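Local coordinates for protein glutathione S-transferase-3 (Necator americanus, PDB 3W8S) that binds glutathione and probably catalyses its transfer onto halide-bearing electrophiles, giving S-substituted glutathione, halide and a proton, at residues A[86-91]-A[147-152]; A[75-80]-A[151-156]; A[15-20]-A[157-162]; A[138-143]-A[179-184]. All coordinates share one frame; numbering follows the deposited sequence.

Contact 1 (A[86-91]-A[147-152]); sequences ALVDSI and YLVGDS
The backbones of Val88 and Val149 come nearest each other here, their CA atoms 6.7 Å apart, where one side of helix 86-91 faces the irregular chain 147-152. Both belong to the helical half of the glutathione transferase fold, in which this loop carries the chain from helix 117-143 into helix 155-170. Leu87, Val88 and, one turn on, Ile91 lie along the same side of the helix and form a shallow apolar seat for Val149. With CG1 anti to its backbone N (chi1 174°), Val149 turns CG2 into that seat, 3.9 Å from Leu87 CB. Val88 CG2 rests against Val149 CB at 4.0 Å. The branched valine suits the place because two methyls on a short stem reach three neighbours without a long, mobile chain. Ile91 has a longer reach: its extended arm slides past Val149 in the opposite sense, and its tip, CD1, goes on to touch Leu148 CB at 3.8 Å. Phe155 and Thr154 pack on Val88, and Phe139 lies against both Ile91 and Leu148. Leu87 also meets Lys60 of the second subunit, which places this helix at the border between the two copies. Within the helix, Leu87 O takes both Ile91 N and Ser90 OG, giving the buried Ser90 hydroxyl a partner. The closest approach across the contact is Ile91 CD1 to Val149 CG2, 3.6 Å.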
loop_
_atom_site.group_PDB
_atom_site.type_symbol
_atom_site.label_atom_id
_atom_site.label_comp_id
_atom_site.label_asym_id
_atom_site.label_seq_id
_atom_site.Cartn_x
_atom_site.Cartn_y
_atom_site.Cartn_z
ATOM N N ALA A 86 -11.246 2.164 6.280
ATOM C CA ALA A 86 -10.337 3.128 5.661
ATOM C C ALA A 86 -9.249 3.588 6.679
ATOM O O ALA A 86 -8.075 3.664 6.347
ATOM C CB ALA A 86 -11.155 4.328 5.119
ATOM N N LEU A 87 -9.612 3.840 7.940
ATOM C CA LEU A 87 -8.594 4.160 8.936
ATOM C C LEU A 87 -7.601 3.009 9.115
ATOM O O LEU A 87 -6.400 3.202 9.195
ATOM C CB LEU A 87 -9.289 4.482 10.319
ATOM C CG LEU A 87 -10.135 5.772 10.329
ATOM C CD1 LEU A 87 -10.812 5.969 11.742
ATOM C CD2 LEU A 87 -9.235 7.026 10.061
ATOM N N VAL A 88 -8.098 1.794 9.155
ATOM C CA VAL A 88 -7.230 0.636 9.276
ATOM C C VAL A 88 -6.277 0.619 8.099
ATOM O O VAL A 88 -5.085 0.475 8.270
ATOM C CB VAL A 88 -8.080 -0.673 9.350
ATOM C CG1 VAL A 88 -7.182 -1.916 9.149
ATOM C CG2 VAL A 88 -8.777 -0.766 10.743
ATOM N N ASP A 89 -6.804 0.790 6.889
ATOM C CA ASP A 89 -5.965 0.858 5.654
ATOM C C ASP A 89 -4.932 1.989 5.729
ATOM O O ASP A 89 -3.795 1.784 5.336
ATOM C CB ASP A 89 -6.847 1.137 4.454
ATOM C CG ASP A 89 -7.703 -0.073 4.059
ATOM O OD1 ASP A 89 -7.492 -1.174 4.596
ATOM O OD2 ASP A 89 -8.569 0.054 3.165
ATOM N N SER A 90 -5.310 3.150 6.255
ATOM C CA SER A 90 -4.356 4.311 6.271
ATOM C C SER A 90 -3.189 3.942 7.215
ATOM O O SER A 90 -2.025 4.235 6.959
ATOM C CB SER A 90 -5.065 5.629 6.753
ATOM O OG SER A 90 -5.301 5.662 8.186
ATOM N N ILE A 91 -3.513 3.258 8.327
ATOM C CA ILE A 91 -2.476 2.897 9.276
ATOM C C ILE A 91 -1.515 1.853 8.688
ATOM O O ILE A 91 -0.248 1.977 8.870
ATOM C CB ILE A 91 -3.057 2.350 10.654
ATOM C CG1 ILE A 91 -3.647 3.506 11.508
ATOM C CG2 ILE A 91 -1.942 1.608 11.394
ATOM C CD1 ILE A 91 -4.529 3.003 12.664
ATOM N N TYR A 147 -7.127 -0.361 21.413
ATOM C CA TYR A 147 -6.859 -0.749 19.986
ATOM C C TYR A 147 -6.698 0.507 19.121
ATOM O O TYR A 147 -7.163 1.619 19.507
ATOM C CB TYR A 147 -7.978 -1.627 19.386
ATOM C CG TYR A 147 -8.072 -2.955 20.095
ATOM C CD1 TYR A 147 -7.021 -3.845 20.081
ATOM C CD2 TYR A 147 -9.197 -3.259 20.897
ATOM C CE1 TYR A 147 -7.075 -5.042 20.793
ATOM C CE2 TYR A 147 -9.279 -4.463 21.595
ATOM C CZ TYR A 147 -8.244 -5.358 21.519
ATOM O OH TYR A 147 -8.327 -6.545 22.217
ATOM N N LEU A 148 -6.049 0.343 17.968
ATOM C CA LEU A 148 -5.731 1.507 17.141
ATOM C C LEU A 148 -7.033 2.117 16.595
ATOM O O LEU A 148 -7.153 3.340 16.541
ATOM C CB LEU A 148 -4.741 1.144 15.996
ATOM C CG LEU A 148 -3.310 0.845 16.527
ATOM C CD1 LEU A 148 -2.637 0.045 15.417
ATOM C CD2 LEU A 148 -2.585 2.188 16.830
ATOM N N VAL A 149 -7.982 1.277 16.178
ATOM C CA VAL A 149 -9.180 1.801 15.541
ATOM C C VAL A 149 -10.419 1.090 16.152
ATOM O O VAL A 149 -10.511 -0.157 16.138
ATOM C CB VAL A 149 -9.148 1.503 13.987
ATOM C CG1 VAL A 149 -10.467 1.917 13.362
ATOM C CG2 VAL A 149 -8.008 2.256 13.289
ATOM N N GLY A 150 -11.380 1.856 16.646
ATOM C CA GLY A 150 -12.630 1.237 17.138
ATOM C C GLY A 150 -12.378 0.461 18.440
ATOM O O GLY A 150 -11.377 0.676 19.163
ATOM N N ASP A 151 -13.243 -0.483 18.709
ATOM C CA ASP A 151 -13.257 -1.130 20.031
ATOM C C ASP A 151 -12.703 -2.522 20.011
ATOM O O ASP A 151 -12.611 -3.169 21.046
ATOM C CB ASP A 151 -14.692 -1.151 20.597
ATOM C CG ASP A 151 -15.176 0.241 20.936
ATOM O OD1 ASP A 151 -14.372 1.091 21.447
ATOM O OD2 ASP A 151 -16.355 0.508 20.666
ATOM N N SER A 152 -12.303 -3.005 18.846
ATOM C CA SER A 152 -11.706 -4.303 18.854
ATOM C C SER A 152 -10.545 -4.431 17.892
ATOM O O SER A 152 -10.186 -3.491 17.206
ATOM C CB SER A 152 -12.788 -5.348 18.588
ATOM O OG SER A 152 -13.424 -5.025 17.393
#

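Contact 2 (A[75-80]-A[151-156]); sequences FGFAGK and DSLTFA
Phe77 and Phe155 both bring ring edges, not faces, to the junction of the loop after helix 64-75 with the start of helix 155-170. The Phe77 ring turns its rim to the backbone, with CD1 3.8 Å from Leu153 O, while its CE1 is in loose apolar contact with Leu153 CD2. The Phe155 ring answers from the other segment: Phe77 O and Ala78 CA lie in its plane at the edge, the oxygen 3.4 Å from CD1. It gets there because CG stands between the backbone N and the carbonyl carbon (chi1 71°), which folds the ring back toward 75-80. Ala78 is small enough to let the rim come in, with its CA 3.9 Å from Phe155 CE1. The Thr154 methyl CG2 sits 3.9 Å from Gly79 N, and at the exposed margin Lys80 CE lies 3.5 Å from Ser152 OG. Thr154 is the N-cap of helix 155-170; its OG1 accepts a weak bond from Ala156 N, and Asp157 OD2 accepts from Thr154 N, one half of a capping box. Phe155 N, in the first helical turn, gives its hydrogen to Phe77 O (2.9 Å, 145° at the hydrogen), nearly along the C=O axis. Thr154 CA approaches the same oxygen at 3.1 Å. Loop 75-80 thus takes up an N-H that the helix itself cannot satisfy and supplements the cap.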
loop_
_atom_site.group_PDB
_atom_site.type_symbol
_atom_site.label_atom_id
_atom_site.label_comp_id
_atom_site.label_asym_id
_atom_site.label_seq_id
_atom_site.Cartn_x
_atom_site.Cartn_y
_atom_site.Cartn_z
ATOM N N PHE A 75 -12.948 -12.518 7.720
ATOM C CA PHE A 75 -13.029 -13.042 9.117
ATOM C C PHE A 75 -13.353 -11.989 10.168
ATOM O O PHE A 75 -13.387 -12.271 11.368
ATOM C CB PHE A 75 -11.767 -13.837 9.389
ATOM C CG PHE A 75 -11.634 -15.026 8.440
ATOM C CD1 PHE A 75 -12.664 -15.966 8.378
ATOM C CD2 PHE A 75 -10.526 -15.179 7.608
ATOM C CE1 PHE A 75 -12.591 -17.070 7.514
ATOM C CE2 PHE A 75 -10.446 -16.255 6.712
ATOM C CZ PHE A 75 -11.491 -17.202 6.661
ATOM N N GLY A 76 -13.612 -10.755 9.725
ATOM C CA GLY A 76 -14.071 -9.741 10.684
ATOM C C GLY A 76 -12.935 -8.961 11.383
ATOM O O GLY A 76 -13.180 -8.353 12.425
ATOM N N PHE A 77 -11.733 -8.875 10.786
ATOM C CA PHE A 77 -10.645 -8.114 11.422
ATOM C C PHE A 77 -10.197 -6.850 10.630
ATOM O O PHE A 77 -9.075 -6.370 10.841
ATOM C CB PHE A 77 -9.440 -9.045 11.669
ATOM C CG PHE A 77 -9.762 -10.177 12.617
ATOM C CD1 PHE A 77 -9.773 -9.954 13.995
ATOM C CD2 PHE A 77 -10.116 -11.407 12.131
ATOM C CE1 PHE A 77 -10.117 -10.994 14.876
ATOM C CE2 PHE A 77 -10.451 -12.462 12.999
ATOM C CZ PHE A 77 -10.483 -12.236 14.373
ATOM N N ALA A 78 -11.040 -6.362 9.710
ATOM C CA ALA A 78 -10.633 -5.276 8.784
ATOM C C ALA A 78 -11.177 -3.936 9.235
ATOM O O ALA A 78 -10.931 -2.937 8.579
ATOM C CB ALA A 78 -11.168 -5.584 7.394
ATOM N N GLY A 79 -11.969 -3.931 10.304
ATOM C CA GLY A 79 -12.676 -2.733 10.796
ATOM C C GLY A 79 -14.199 -2.918 10.712
ATOM O O GLY A 79 -14.712 -3.670 9.853
ATOM N N LYS A 80 -14.943 -2.249 11.584
ATOM C CA LYS A 80 -16.362 -2.617 11.766
ATOM C C LYS A 80 -17.379 -1.767 10.949
ATOM O O LYS A 80 -18.575 -1.982 11.059
ATOM C CB LYS A 80 -16.728 -2.500 13.270
ATOM C CG LYS A 80 -15.957 -3.420 14.231
ATOM C CD LYS A 80 -16.419 -4.858 14.010
ATOM C CE LYS A 80 -15.694 -5.915 14.861
ATOM N NZ LYS A 80 -16.010 -7.254 14.248
ATOM N N ASP A 151 -13.243 -0.483 18.709
ATOM C CA ASP A 151 -13.257 -1.130 20.031
ATOM C C ASP A 151 -12.703 -2.522 20.011
ATOM O O ASP A 151 -12.611 -3.169 21.046
ATOM C CB ASP A 151 -14.692 -1.151 20.597
ATOM C CG ASP A 151 -15.176 0.241 20.936
ATOM O OD1 ASP A 151 -14.372 1.091 21.447
ATOM O OD2 ASP A 151 -16.355 0.508 20.666
ATOM N N SER A 152 -12.303 -3.005 18.846
ATOM C CA SER A 152 -11.706 -4.303 18.854
ATOM C C SER A 152 -10.545 -4.431 17.892
ATOM O O SER A 152 -10.186 -3.491 17.206
ATOM C CB SER A 152 -12.788 -5.348 18.588
ATOM O OG SER A 152 -13.424 -5.025 17.393
ATOM N N LEU A 153 -9.901 -5.586 17.955
ATOM C CA LEU A 153 -8.701 -5.897 17.233
ATOM C C LEU A 153 -8.914 -5.814 15.725
ATOM O O LEU A 153 -9.893 -6.337 15.211
ATOM C CB LEU A 153 -8.363 -7.345 17.604
ATOM C CG LEU A 153 -6.974 -7.820 17.134
ATOM C CD1 LEU A 153 -5.917 -7.176 18.007
ATOM C CD2 LEU A 153 -6.919 -9.337 17.303
ATOM N N THR A 154 -7.993 -5.174 15.008
ATOM C CA THR A 154 -7.988 -5.237 13.554
ATOM C C THR A 154 -6.572 -5.611 13.092
ATOM O O THR A 154 -5.657 -5.649 13.893
ATOM C CB THR A 154 -8.367 -3.881 12.927
ATOM O OG1 THR A 154 -7.333 -2.886 13.221
ATOM C CG2 THR A 154 -9.791 -3.442 13.445
ATOM N N PHE A 155 -6.397 -5.895 11.804
ATOM C CA PHE A 155 -5.068 -6.254 11.362
ATOM C C PHE A 155 -4.076 -5.067 11.451
ATOM O O PHE A 155 -2.876 -5.288 11.449
ATOM C CB PHE A 155 -5.053 -6.982 9.993
ATOM C CG PHE A 155 -5.392 -6.122 8.807
ATOM C CD1 PHE A 155 -6.705 -5.733 8.512
ATOM C CD2 PHE A 155 -4.387 -5.723 7.936
ATOM C CE1 PHE A 155 -7.027 -4.982 7.384
ATOM C CE2 PHE A 155 -4.715 -4.911 6.820
ATOM C CZ PHE A 155 -6.031 -4.524 6.550
ATOM N N ALA A 156 -4.573 -3.821 11.555
ATOM C CA ALA A 156 -3.601 -2.766 11.861
ATOM C C ALA A 156 -2.915 -3.031 13.222
ATOM O O ALA A 156 -1.710 -2.834 13.334
ATOM C CB ALA A 156 -4.249 -1.357 11.843
#

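Contact 3 (A[15-20]-A[157-162]); sequences AEIIRQ and DLYLAE
Ile17 lies over one face of the Tyr159 ring, where helix 16-20 of the thioredoxin-like domain crosses helix 157-162 of the helical domain at 122°, the segment axes 9.9 Å apart. This is the tight part. Ile17 CG1 stands 3.5 Å from the ring centroid and only 19° off the normal, a CH-pi contact, while CG2 reaches the Leu158 side chain. A chi2 of -32°, about halfway between staggered and eclipsed, swings CD1 away to Leu158 O and to Glu162 CB at 3.8 Å. A branched aliphatic suits the spot, since its branches fill ring face, leucine and glutamate stem together. Phe65 stacks on Tyr159, whose side chain comes close to that of the glutathione-binding Ser64.

Away from the ring the fit is looser and partly mediated by water, though still buried. One water joins Tyr159 OH to Ile18 N; another donates to both Gln20 OE1 (2.9 Å) and Leu158 O, linking the two helices. The other end of the same amide is gripped directly: Gln20 NE2 donates to Glu16 OE2 at 3.0 Å and to Glu162 OE1 at 2.9 Å, the latter from above the carboxylate plane. The two carboxylates are near neighbours, OE2 to OE2 4.5 Å. Arg201 forms salt bridges to both, Arg189 adds one to Glu162, and Trp197 donates to Glu16. Buried repulsion is therefore probably offset, and both glutamates may well remain ionised, making a charged domain interface that a neutral amide bridges.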
loop_
_atom_site.group_PDB
_atom_site.type_symbol
_atom_site.label_atom_id
_atom_site.label_comp_id
_atom_site.label_asym_id
_atom_site.label_seq_id
_atom_site.Cartn_x
_atom_site.Cartn_y
_atom_site.Cartn_z
ATOM N N ALA A 15 4.602 -12.293 5.219
ATOM C CA ALA A 15 3.453 -13.203 5.259
ATOM C C ALA A 15 2.854 -13.295 6.642
ATOM O O ALA A 15 1.761 -13.843 6.798
ATOM C CB ALA A 15 3.876 -14.608 4.824
ATOM N N GLU A 16 3.585 -12.884 7.678
ATOM C CA GLU A 16 3.243 -13.358 9.063
ATOM C C GLU A 16 1.884 -12.847 9.548
ATOM O O GLU A 16 1.166 -13.554 10.225
ATOM C CB GLU A 16 4.346 -12.867 10.017
ATOM C CG GLU A 16 4.219 -13.255 11.487
ATOM C CD GLU A 16 3.987 -14.753 11.752
ATOM O OE1 GLU A 16 4.388 -15.611 10.958
ATOM O OE2 GLU A 16 3.411 -15.051 12.837
ATOM N N ILE A 17 1.520 -11.597 9.211
ATOM C CA ILE A 17 0.197 -11.089 9.664
ATOM C C ILE A 17 -0.967 -11.847 9.027
ATOM O O ILE A 17 -1.999 -12.123 9.667
ATOM C CB ILE A 17 0.026 -9.562 9.415
ATOM C CG1 ILE A 17 1.058 -8.768 10.243
ATOM C CG2 ILE A 17 -1.387 -9.095 9.767
ATOM C CD1 ILE A 17 1.541 -9.274 11.600
ATOM N N ILE A 18 -0.795 -12.201 7.753
ATOM C CA ILE A 18 -1.795 -13.022 7.076
ATOM C C ILE A 18 -1.987 -14.353 7.872
ATOM O O ILE A 18 -3.138 -14.767 8.097
ATOM C CB ILE A 18 -1.373 -13.343 5.631
ATOM C CG1 ILE A 18 -1.340 -12.029 4.769
ATOM C CG2 ILE A 18 -2.318 -14.370 4.986
ATOM C CD1 ILE A 18 -0.308 -12.111 3.627
ATOM N N ARG A 19 -0.884 -15.014 8.279
ATOM C CA ARG A 19 -0.963 -16.261 9.107
ATOM C C ARG A 19 -1.701 -16.017 10.409
ATOM O O ARG A 19 -2.563 -16.840 10.829
ATOM C CB ARG A 19 0.466 -16.718 9.436
ATOM C CG ARG A 19 1.239 -17.093 8.172
ATOM C CD ARG A 19 2.506 -17.803 8.591
ATOM N NE ARG A 19 3.425 -18.102 7.455
ATOM C CZ ARG A 19 4.615 -17.498 7.243
ATOM N NH1 ARG A 19 5.033 -16.486 8.036
ATOM N NH2 ARG A 19 5.365 -17.883 6.150
ATOM N N GLN A 20 -1.402 -14.871 11.039
ATOM C CA GLN A 20 -2.061 -14.566 12.329
ATOM C C GLN A 20 -3.566 -14.287 12.176
ATOM O O GLN A 20 -4.352 -14.572 13.115
ATOM C CB GLN A 20 -1.389 -13.394 13.028
ATOM C CG GLN A 20 0.059 -13.724 13.333
ATOM C CD GLN A 20 0.780 -12.624 14.068
ATOM O OE1 GLN A 20 0.161 -11.612 14.396
ATOM N NE2 GLN A 20 2.098 -12.838 14.394
ATOM N N ASP A 157 -3.684 -3.454 14.236
ATOM C CA ASP A 157 -3.132 -3.780 15.576
ATOM C C ASP A 157 -2.084 -4.891 15.398
ATOM O O ASP A 157 -0.960 -4.891 15.986
ATOM C CB ASP A 157 -4.270 -4.292 16.499
ATOM C CG ASP A 157 -5.209 -3.213 16.854
ATOM O OD1 ASP A 157 -4.706 -2.203 17.411
ATOM O OD2 ASP A 157 -6.468 -3.309 16.617
ATOM N N LEU A 158 -2.413 -5.829 14.528
ATOM C CA LEU A 158 -1.500 -6.999 14.412
ATOM C C LEU A 158 -0.133 -6.551 13.820
ATOM O O LEU A 158 0.897 -7.012 14.300
ATOM C CB LEU A 158 -2.123 -8.121 13.524
ATOM C CG LEU A 158 -3.435 -8.738 14.039
ATOM C CD1 LEU A 158 -3.940 -9.707 12.941
ATOM C CD2 LEU A 158 -3.103 -9.558 15.326
ATOM N N TYR A 159 -0.111 -5.740 12.739
ATOM C CA TYR A 159 1.185 -5.286 12.146
ATOM C C TYR A 159 2.025 -4.540 13.216
ATOM O O TYR A 159 3.255 -4.738 13.327
ATOM C CB TYR A 159 0.984 -4.360 10.892
ATOM C CG TYR A 159 0.773 -5.151 9.582
ATOM C CD1 TYR A 159 1.847 -5.816 8.976
ATOM C CD2 TYR A 159 -0.500 -5.257 8.940
ATOM C CE1 TYR A 159 1.691 -6.544 7.767
ATOM C CE2 TYR A 159 -0.643 -6.021 7.713
ATOM C CZ TYR A 159 0.459 -6.652 7.158
ATOM O OH TYR A 159 0.438 -7.423 5.965
ATOM N N LEU A 160 1.378 -3.654 13.970
ATOM C CA LEU A 160 2.130 -2.802 14.896
ATOM C C LEU A 160 2.703 -3.647 16.025
ATOM O O LEU A 160 3.907 -3.586 16.276
ATOM C CB LEU A 160 1.224 -1.674 15.475
ATOM C CG LEU A 160 1.816 -0.829 16.612
ATOM C CD1 LEU A 160 3.118 -0.102 16.178
ATOM C CD2 LEU A 160 0.803 0.133 17.192
ATOM N N ALA A 161 1.875 -4.488 16.674
ATOM C CA ALA A 161 2.360 -5.314 17.808
ATOM C C ALA A 161 3.475 -6.275 17.397
ATOM O O ALA A 161 4.433 -6.520 18.138
ATOM C CB ALA A 161 1.175 -6.114 18.390
ATOM N N GLU A 162 3.348 -6.888 16.230
ATOM C CA GLU A 162 4.345 -7.870 15.791
ATOM C C GLU A 162 5.716 -7.167 15.527
ATOM O O GLU A 162 6.783 -7.616 15.951
ATOM C CB GLU A 162 3.848 -8.600 14.527
ATOM C CG GLU A 162 4.896 -9.564 13.973
ATOM C CD GLU A 162 4.998 -10.901 14.761
ATOM O OE1 GLU A 162 4.158 -11.187 15.643
ATOM O OE2 GLU A 162 5.940 -11.665 14.481
HETATM O O HOH W 1 1.302 -10.229 6.398
HETATM O O HOH W 2 0.541 -9.208 16.052
#

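Contact 4 (A[138-143]-A[179-184]); sequences NFLKES and PEIKAH
Leu140 and Glu180 are the facing residues, CA to CA 7.1 Å, where the end of helix 117-143 meets the first turns of helix 179-189 at 72°, the segment axes 10.1 Å apart. This is helix-on-helix packing within the C-terminal domain, away from the glutathione site.

The van der Waals contacts radiate from the fork of Leu140. CD1 lies against the near side of the second helix, 3.7 Å from Glu180 O, and also touches His184 CB at 3.9 Å and the end of Ile181, CD1, at 4.0 Å. CD2 takes the other direction, to His184 CD2 at 3.8 Å, the two side chains crossing at about a right angle. A leucine fits because its two methyls diverge from one carbon and reach Glu180, Ile181 and His184 at once. Ile181 carries the packing inward to Phe133, Met136 and Leu160, and Leu148 closes in on Leu140.

The polar groups sit at the margin and, for the imidazole, beyond it. An extended Lys141 lays CE 3.7 Å from Glu180 OE2, whose bent chain brings the carboxylate beside it; NZ stays 4.7 Å from that oxygen, so any attraction is probably long-range. His184 NE2 is hydrogen-bonded to Asp157 OD1 on helix 155-170. The chemistry is thus divided: the leucine supplies cohesion, the charges at the margin may add a modest pull, and the histidine turns carbon to Leu140 while its nitrogen serves a third helix.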
loop_
_atom_site.group_PDB
_atom_site.type_symbol
_atom_site.label_atom_id
_atom_site.label_comp_id
_atom_site.label_asym_id
_atom_site.label_seq_id
_atom_site.Cartn_x
_atom_site.Cartn_y
_atom_site.Cartn_z
ATOM N N ASN A 138 -0.915 8.692 18.888
ATOM C CA ASN A 138 -2.099 9.621 18.793
ATOM C C ASN A 138 -3.371 8.801 18.542
ATOM O O ASN A 138 -4.437 9.119 19.043
ATOM C CB ASN A 138 -1.951 10.563 17.613
ATOM C CG ASN A 138 -0.787 11.481 17.748
ATOM O OD1 ASN A 138 -0.236 11.670 18.857
ATOM N ND2 ASN A 138 -0.356 12.064 16.595
ATOM N N PHE A 139 -3.281 7.763 17.689
ATOM C CA PHE A 139 -4.493 6.899 17.513
ATOM C C PHE A 139 -4.902 6.229 18.843
ATOM O O PHE A 139 -6.057 6.204 19.179
ATOM C CB PHE A 139 -4.322 5.822 16.447
ATOM C CG PHE A 139 -4.565 6.300 15.068
ATOM C CD1 PHE A 139 -5.841 6.238 14.539
ATOM C CD2 PHE A 139 -3.517 6.775 14.269
ATOM C CE1 PHE A 139 -6.076 6.631 13.234
ATOM C CE2 PHE A 139 -3.723 7.176 12.956
ATOM C CZ PHE A 139 -5.016 7.094 12.416
ATOM N N LEU A 140 -3.953 5.715 19.603
ATOM C CA LEU A 140 -4.273 4.997 20.850
ATOM C C LEU A 140 -4.827 5.959 21.908
ATOM O O LEU A 140 -5.740 5.572 22.664
ATOM C CB LEU A 140 -3.008 4.315 21.403
ATOM C CG LEU A 140 -2.441 3.158 20.544
ATOM C CD1 LEU A 140 -1.144 2.676 21.157
ATOM C CD2 LEU A 140 -3.502 2.015 20.496
ATOM N N LYS A 141 -4.306 7.204 21.959
ATOM C CA LYS A 141 -4.916 8.281 22.820
ATOM C C LYS A 141 -6.374 8.585 22.436
ATOM O O LYS A 141 -7.190 8.851 23.294
ATOM C CB LYS A 141 -4.050 9.579 22.786
ATOM C CG LYS A 141 -2.708 9.322 23.450
ATOM C CD LYS A 141 -1.754 10.524 23.373
ATOM C CE LYS A 141 -0.560 10.306 24.275
ATOM N NZ LYS A 141 0.415 11.425 24.007
ATOM N N GLU A 142 -6.694 8.566 21.153
ATOM C CA GLU A 142 -8.060 8.815 20.664
ATOM C C GLU A 142 -9.024 7.584 20.854
ATOM O O GLU A 142 -10.203 7.744 21.103
ATOM C CB GLU A 142 -8.036 9.241 19.193
ATOM C CG GLU A 142 -7.492 10.634 18.953
ATOM C CD GLU A 142 -6.951 10.837 17.547
ATOM O OE1 GLU A 142 -7.183 9.969 16.673
ATOM O OE2 GLU A 142 -6.288 11.881 17.306
ATOM N N SER A 143 -8.520 6.360 20.739
ATOM C CA SER A 143 -9.407 5.188 20.749
ATOM C C SER A 143 -9.972 4.948 22.130
ATOM O O SER A 143 -11.114 4.593 22.252
ATOM C CB SER A 143 -8.652 3.908 20.362
ATOM O OG SER A 143 -8.080 3.285 21.495
ATOM N N PRO A 179 5.126 4.411 26.181
ATOM C CA PRO A 179 4.539 3.429 27.047
ATOM C C PRO A 179 3.206 2.928 26.484
ATOM O O PRO A 179 2.905 1.768 26.737
ATOM C CB PRO A 179 4.384 4.171 28.386
ATOM C CG PRO A 179 4.381 5.667 28.014
ATOM C CD PRO A 179 5.277 5.737 26.813
ATOM N N GLU A 180 2.423 3.751 25.741
ATOM C CA GLU A 180 1.203 3.253 25.062
ATOM C C GLU A 180 1.514 2.171 24.032
ATOM O O GLU A 180 0.788 1.199 23.917
ATOM C CB GLU A 180 0.348 4.390 24.410
ATOM C CG GLU A 180 -0.209 5.416 25.423
ATOM C CD GLU A 180 0.805 6.520 25.785
ATOM O OE1 GLU A 180 2.038 6.449 25.447
ATOM O OE2 GLU A 180 0.364 7.462 26.454
ATOM N N ILE A 181 2.574 2.362 23.253
ATOM C CA ILE A 181 2.972 1.348 22.269
ATOM C C ILE A 181 3.319 0.027 22.976
ATOM O O ILE A 181 2.907 -1.072 22.514
ATOM C CB ILE A 181 4.154 1.791 21.349
ATOM C CG1 ILE A 181 3.804 3.090 20.583
ATOM C CG2 ILE A 181 4.536 0.648 20.378
ATOM C CD1 ILE A 181 2.578 2.971 19.635
ATOM N N LYS A 182 4.052 0.110 24.094
ATOM C CA LYS A 182 4.391 -1.127 24.826
ATOM C C LYS A 182 3.130 -1.789 25.327
ATOM O O LYS A 182 2.990 -2.998 25.136
ATOM C CB LYS A 182 5.397 -0.871 25.982
ATOM C CG LYS A 182 5.989 -2.165 26.537
ATOM C CD LYS A 182 7.010 -1.853 27.620
ATOM C CE LYS A 182 7.247 -3.142 28.422
ATOM N NZ LYS A 182 8.517 -2.949 29.136
ATOM N N ALA A 183 2.231 -1.037 25.993
ATOM C CA ALA A 183 0.972 -1.633 26.459
ATOM C C ALA A 183 0.128 -2.287 25.316
ATOM O O ALA A 183 -0.549 -3.298 25.527
ATOM C CB ALA A 183 0.115 -0.612 27.264
ATOM N N HIS A 184 0.131 -1.682 24.118
ATOM C CA HIS A 184 -0.641 -2.218 22.988
ATOM C C HIS A 184 -0.056 -3.570 22.548
ATOM O O HIS A 184 -0.795 -4.544 22.337
ATOM C CB HIS A 184 -0.719 -1.169 21.861
ATOM C CG HIS A 184 -1.305 -1.687 20.592
ATOM N ND1 HIS A 184 -0.568 -2.424 19.702
ATOM C CD2 HIS A 184 -2.560 -1.600 20.073
ATOM C CE1 HIS A 184 -1.332 -2.761 18.672
ATOM N NE2 HIS A 184 -2.545 -2.256 18.867
#

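Overall arrangement
Contacts 1 to 3 use helix 155-170 or the loop before it, and contact 4 packs against that helix. Contacts 1 and 2, centres about 7 Å apart, share Asp151 and Ser152 and touch through Val88 CG1 and Phe155 CE1 at 3.5 Å. Contact 3, near the middle of the chain, takes the next part of this helix, and its Asp157 is the junction: OD1 probably accepts from Leu148 N of contact 1 (2.9 Å) and is 2.6 Å from His184 NE2 of contact 4, a probable hydrogen bond. Distance to the bound glutathione grows outward, from about 7 Å at the Tyr159 side chain to about 11 Å at Phe155 and 12 Å at Ile91.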